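Local structure of hypothetical protein RV2626C (Mycobacterium tuberculosis, 1Y5H) at residues Glu122-Ile125 and Ala126-Leu129; His24-Leu27 and Thr28-Ala31. The protein is a secreted, homodimeric CBS-domain protein of the hypoxic response whose molecular function is unknown, and it probably binds zinc but not AMP. All blocks are in the same frame, centred on the assembly; numbering follows the deposited sequence.

In the fold
Contacts 1 and 2 are both local. Each lies at one end of a helix: contact 2 covers the start of helix 27-37, and contact 1 runs to the end of helix 122-127. They belong to different CBS motifs, the second for contact 1 and the first for contact 2. They sit on opposite sides of the chain's centre, with their own centres about 30 Å apart. Both are partly buried, but contact 1 is the more exposed and relies on charge, with a salt bridge and a water bridge. Contact 2 relies on a threonine cap and short alanines, and the second subunit packs against it; no other chain of the assembly touches contact 1.

Contact 1 (Glu122-Ile125 and Ala126-Leu129); sequences EADI and ARHL
D124 and R127 form the salt bridge of this contact, one turn apart on helix 122-127. D124 OD1 lies 2.8 Å from R127 NH1, at the edge of the guanidinium and near its plane. The two flat groups are not coplanar; the carboxylate plane is turned 62° from the guanidinium. The arginine chain is extended from CG to NE and runs back along the helix. This lays the guanidinium over A123, whose CB sits 3.6 Å above the centre of one face.

The same carboxylate also takes part in a water bridge. A water donates to D124 OD1 at 2.6 Å and is hydrogen-bonded to H128 NE2 at 2.8 Å. OD1 thus has both the arginine and the water as partners, which would probably favour the charged carboxylate. The other oxygen, OD2, accepts from T121 N just before the helix. The H128 ring has R127 CB over one face, and its CD2 comes 3.1 Å from D124 O.

Backbone bonds tie the turns together. A126 N donates to E122 O, and R127 N to A123 O. H128 N donates to D124 O at 3.2 Å and only weakly to I125 O, as the chain leaves the helix at H128.

The apolar side is small. I125 CG2 meets L129 CD2 at 3.8 Å. The CG1 branch of I125 stands anti to the carbonyl carbon (chi1 -65°), which leaves CG2 beside that carbon and facing the leucine. I125 also touches I93, L97 and M100 of helix 93-103, and I13 of helix 10-13.

The arrangement is an i to i+3 salt bridge at the C-terminal end of the last helix of the second CBS motif. H128 is a probable zinc ligand, inferred by similarity, and here a water bridges it to D124.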
ATOM      1  N   GLU A 122     -12.332  -7.508  -5.978  1.00 25.72           N
ATOM      2  CA  GLU A 122     -13.134  -6.760  -6.930  1.00 27.55           C
ATOM      3  C   GLU A 122     -12.932  -7.359  -8.318  1.00 26.35           C
ATOM      4  O   GLU A 122     -13.861  -7.411  -9.121  1.00 26.58           O
ATOM      5  CB  GLU A 122     -12.722  -5.291  -6.911  1.00 31.28           C
ATOM      6  CG  GLU A 122     -13.759  -4.367  -7.507  1.00 36.45           C
ATOM      7  CD  GLU A 122     -13.479  -2.910  -7.204  1.00 39.82           C
ATOM      8  OE1 GLU A 122     -12.414  -2.409  -7.624  1.00 41.72           O
ATOM      9  OE2 GLU A 122     -14.326  -2.267  -6.545  1.00 42.66           O
ATOM     10  N   ALA A 123     -11.717  -7.829  -8.587  1.00 26.87           N
ATOM     11  CA  ALA A 123     -11.401  -8.437  -9.878  1.00 27.44           C
ATOM     12  C   ALA A 123     -12.209  -9.717 -10.075  1.00 27.50           C
ATOM     13  O   ALA A 123     -12.619 -10.033 -11.194  1.00 27.70           O
ATOM     14  CB  ALA A 123      -9.913  -8.735  -9.966  1.00 28.13           C
ATOM     15  N   ASP A 124     -12.429 -10.457  -8.992  1.00 26.25           N
ATOM     16  CA  ASP A 124     -13.217 -11.681  -9.063  1.00 26.80           C
ATOM     17  C   ASP A 124     -14.636 -11.340  -9.513  1.00 28.36           C
ATOM     18  O   ASP A 124     -15.235 -12.056 -10.313  1.00 28.79           O
ATOM     19  CB  ASP A 124     -13.281 -12.378  -7.697  1.00 26.97           C
ATOM     20  CG  ASP A 124     -11.958 -12.995  -7.287  1.00 28.88           C
ATOM     21  OD1 ASP A 124     -11.266 -13.550  -8.164  1.00 27.86           O
ATOM     22  OD2 ASP A 124     -11.621 -12.941  -6.082  1.00 26.50           O
ATOM     23  N   ILE A 125     -15.173 -10.243  -8.989  1.00 27.71           N
ATOM     24  CA  ILE A 125     -16.522  -9.815  -9.348  1.00 27.75           C
ATOM     25  C   ILE A 125     -16.591  -9.454 -10.830  1.00 28.04           C
ATOM     26  O   ILE A 125     -17.527  -9.847 -11.528  1.00 28.72           O
ATOM     27  CB  ILE A 125     -16.967  -8.603  -8.492  1.00 26.05           C
ATOM     28  CG1 ILE A 125     -17.074  -9.025  -7.022  1.00 27.08           C
ATOM     29  CG2 ILE A 125     -18.309  -8.079  -8.981  1.00 26.20           C
ATOM     30  CD1 ILE A 125     -17.419  -7.895  -6.071  1.00 27.56           C
ATOM     31  N   ALA A 126     -15.595  -8.716 -11.307  1.00 29.54           N
ATOM     32  CA  ALA A 126     -15.553  -8.309 -12.709  1.00 32.23           C
ATOM     33  C   ALA A 126     -15.488  -9.507 -13.653  1.00 35.66           C
ATOM     34  O   ALA A 126     -16.103  -9.505 -14.722  1.00 35.22           O
ATOM     35  CB  ALA A 126     -14.359  -7.394 -12.948  1.00 32.08           C
ATOM     36  N   ARG A 127     -14.747 -10.534 -13.250  1.00 36.87           N
ATOM     37  CA  ARG A 127     -14.585 -11.735 -14.061  1.00 39.88           C
ATOM     38  C   ARG A 127     -15.842 -12.589 -14.165  1.00 41.32           C
ATOM     39  O   ARG A 127     -16.066 -13.243 -15.182  1.00 41.45           O
ATOM     40  CB  ARG A 127     -13.464 -12.610 -13.493  1.00 40.50           C
ATOM     41  CG  ARG A 127     -12.091 -11.967 -13.464  1.00 41.61           C
ATOM     42  CD  ARG A 127     -11.179 -12.728 -12.511  1.00 43.00           C
ATOM     43  NE  ARG A 127      -9.866 -12.103 -12.387  1.00 45.42           N
ATOM     44  CZ  ARG A 127      -9.119 -12.151 -11.288  1.00 46.07           C
ATOM     45  NH1 ARG A 127      -9.557 -12.792 -10.213  1.00 46.93           N
ATOM     46  NH2 ARG A 127      -7.934 -11.555 -11.264  1.00 47.06           N
ATOM     47  N   HIS A 128     -16.670 -12.580 -13.126  1.00 43.05           N
ATOM     48  CA  HIS A 128     -17.861 -13.418 -13.128  1.00 44.82           C
ATOM     49  C   HIS A 128     -19.216 -12.717 -13.082  1.00 46.55           C
ATOM     50  O   HIS A 128     -20.136 -13.191 -12.413  1.00 47.74           O
ATOM     51  CB  HIS A 128     -17.764 -14.413 -11.973  1.00 44.88           C
ATOM     52  CG  HIS A 128     -16.430 -15.084 -11.872  1.00 45.19           C
ATOM     53  ND1 HIS A 128     -15.930 -15.901 -12.863  1.00 46.42           N
ATOM     54  CD2 HIS A 128     -15.484 -15.045 -10.904  1.00 45.13           C
ATOM     55  CE1 HIS A 128     -14.733 -16.336 -12.511  1.00 46.01           C
ATOM     56  NE2 HIS A 128     -14.439 -15.831 -11.326  1.00 45.73           N
ATOM     57  N   LEU A 129     -19.353 -11.602 -13.793  1.00 47.57           N
ATOM     58  CA  LEU A 129     -20.630 -10.896 -13.812  1.00 48.82           C
ATOM     59  C   LEU A 129     -21.673 -11.655 -14.635  1.00 50.00           C
ATOM     60  O   LEU A 129     -22.791 -11.879 -14.172  1.00 49.41           O
ATOM     61  CB  LEU A 129     -20.464  -9.479 -14.372  1.00 48.69           C
ATOM     62  CG  LEU A 129     -19.737  -8.459 -13.497  1.00 48.31           C
ATOM     63  CD1 LEU A 129     -19.792  -7.090 -14.163  1.00 48.01           C
ATOM     64  CD2 LEU A 129     -20.390  -8.401 -12.125  1.00 48.23           C
TER
HETATM   65  O   HOH W   1     -12.119 -15.280  -9.935  1.00 41.64           O

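Contact 2 (His24-Leu27 and Thr28-Ala31); sequences HETL and TAAA
T26 caps the first turn of helix 27-37 through A29. A29 N donates to T26 OG1 at 3.1 Å, with an N-H...O angle of 157°. T26 is the N-cap residue. Its hydroxyl lies between the backbone N and the carbonyl carbon (chi1 70°), and this turns OG1 to the start of the helix. A29 CB lies beside the cap, 3.5 Å from T26 OG1.

The tight part is the backbone of the first turns. A30 N donates to T26 O at 3.0 Å, and A31 N donates to L27 O at 2.9 Å. The side chains here are short. A30 CB lies 3.5 Å from L27 O, and A31 CB is also close to that carbonyl. L27 is buried. Its first side-chain bond points away from the next turn, and the side chain touches P71 and A74.

The looser, partly exposed side is where E25 runs past A29. E25 OE1 comes no nearer than 4.3 Å to A29 CB. Its carboxylate is held from outside this turn: OE1 is hydrogen-bonded to Y33 OH, and OE2 accepts from G22 N. E25 thus links G22, before the loop, with Y33, one turn beyond A29 on the helix. T28 also has its main polar partner outside the turn, since its OG1 is hydrogen-bonded to N72 OD1.

The cap joins the loop after strand 21-22 to helix 27-37 in the first CBS motif. Backbone bonds link E25 to A76, L27 to A74 and T28 to P71, so the segment around 71-76 runs beside the helix start. In the dimer, T28 packs on L65 of the second subunit, and A31 on V61 of that subunit.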
ATOM      1  N   HIS A  24      -1.793 -13.586  16.670  1.00 15.59           N
ATOM      2  CA  HIS A  24      -0.600 -13.398  17.491  1.00 16.31           C
ATOM      3  C   HIS A  24       0.701 -13.349  16.700  1.00 16.66           C
ATOM      4  O   HIS A  24       1.778 -13.183  17.280  1.00 16.99           O
ATOM      5  CB  HIS A  24      -0.511 -14.495  18.554  1.00 18.65           C
ATOM      6  CG  HIS A  24      -1.701 -14.548  19.461  1.00 23.70           C
ATOM      7  ND1 HIS A  24      -2.068 -13.493  20.270  1.00 27.72           N
ATOM      8  CD2 HIS A  24      -2.629 -15.514  19.662  1.00 27.27           C
ATOM      9  CE1 HIS A  24      -3.171 -13.806  20.926  1.00 28.64           C
ATOM     10  NE2 HIS A  24      -3.533 -15.027  20.575  1.00 28.84           N
ATOM     11  N   GLU A  25       0.613 -13.507  15.382  1.00 16.34           N
ATOM     12  CA  GLU A  25       1.813 -13.444  14.556  1.00 16.92           C
ATOM     13  C   GLU A  25       2.288 -11.988  14.527  1.00 16.08           C
ATOM     14  O   GLU A  25       1.475 -11.061  14.598  1.00 17.63           O
ATOM     15  CB  GLU A  25       1.520 -13.978  13.150  1.00 17.69           C
ATOM     16  CG  GLU A  25       1.090 -15.451  13.187  1.00 21.67           C
ATOM     17  CD  GLU A  25       1.175 -16.155  11.844  1.00 27.15           C
ATOM     18  OE1 GLU A  25       2.283 -16.205  11.265  1.00 27.85           O
ATOM     19  OE2 GLU A  25       0.138 -16.674  11.371  1.00 28.13           O
ATOM     20  N   THR A  26       3.601 -11.788  14.456  1.00 16.90           N
ATOM     21  CA  THR A  26       4.166 -10.435  14.446  1.00 16.00           C
ATOM     22  C   THR A  26       3.939  -9.720  13.118  1.00 16.63           C
ATOM     23  O   THR A  26       3.577 -10.339  12.117  1.00 16.21           O
ATOM     24  CB  THR A  26       5.679 -10.459  14.731  1.00 17.02           C
ATOM     25  OG1 THR A  26       6.370 -11.030  13.612  1.00 18.37           O
ATOM     26  CG2 THR A  26       5.970 -11.280  15.996  1.00 15.63           C
ATOM     27  N   LEU A  27       4.139  -8.405  13.109  1.00 16.02           N
ATOM     28  CA  LEU A  27       3.951  -7.655  11.874  1.00 15.30           C
ATOM     29  C   LEU A  27       5.026  -8.047  10.866  1.00 15.36           C
ATOM     30  O   LEU A  27       4.783  -8.052   9.661  1.00 16.40           O
ATOM     31  CB  LEU A  27       3.995  -6.145  12.135  1.00 15.66           C
ATOM     32  CG  LEU A  27       2.903  -5.596  13.061  1.00 16.53           C
ATOM     33  CD1 LEU A  27       3.039  -4.072  13.148  1.00 16.57           C
ATOM     34  CD2 LEU A  27       1.518  -5.974  12.527  1.00 19.41           C
ATOM     35  N   THR A  28       6.215  -8.372  11.363  1.00 15.98           N
ATOM     36  CA  THR A  28       7.294  -8.791  10.478  1.00 17.92           C
ATOM     37  C   THR A  28       6.878 -10.089   9.788  1.00 18.17           C
ATOM     38  O   THR A  28       7.098 -10.267   8.592  1.00 18.46           O
ATOM     39  CB  THR A  28       8.596  -9.014  11.265  1.00 19.12           C
ATOM     40  OG1 THR A  28       9.026  -7.766  11.825  1.00 22.86           O
ATOM     41  CG2 THR A  28       9.690  -9.557  10.353  1.00 22.91           C
ATOM     42  N   ALA A  29       6.269 -10.996  10.544  1.00 18.37           N
ATOM     43  CA  ALA A  29       5.827 -12.256   9.959  1.00 18.12           C
ATOM     44  C   ALA A  29       4.747 -12.001   8.912  1.00 18.61           C
ATOM     45  O   ALA A  29       4.744 -12.619   7.847  1.00 20.45           O
ATOM     46  CB  ALA A  29       5.302 -13.188  11.049  1.00 17.92           C
ATOM     47  N   ALA A  30       3.828 -11.088   9.214  1.00 17.13           N
ATOM     48  CA  ALA A  30       2.755 -10.756   8.282  1.00 17.21           C
ATOM     49  C   ALA A  30       3.321 -10.172   6.987  1.00 17.27           C
ATOM     50  O   ALA A  30       2.809 -10.438   5.902  1.00 18.16           O
ATOM     51  CB  ALA A  30       1.787  -9.768   8.926  1.00 17.12           C
ATOM     52  N   ALA A  31       4.383  -9.378   7.109  1.00 17.73           N
ATOM     53  CA  ALA A  31       5.014  -8.768   5.943  1.00 18.51           C
ATOM     54  C   ALA A  31       5.565  -9.862   5.039  1.00 19.28           C
ATOM     55  O   ALA A  31       5.495  -9.763   3.815  1.00 18.95           O
ATOM     56  CB  ALA A  31       6.136  -7.832   6.385  1.00 19.61           C
TER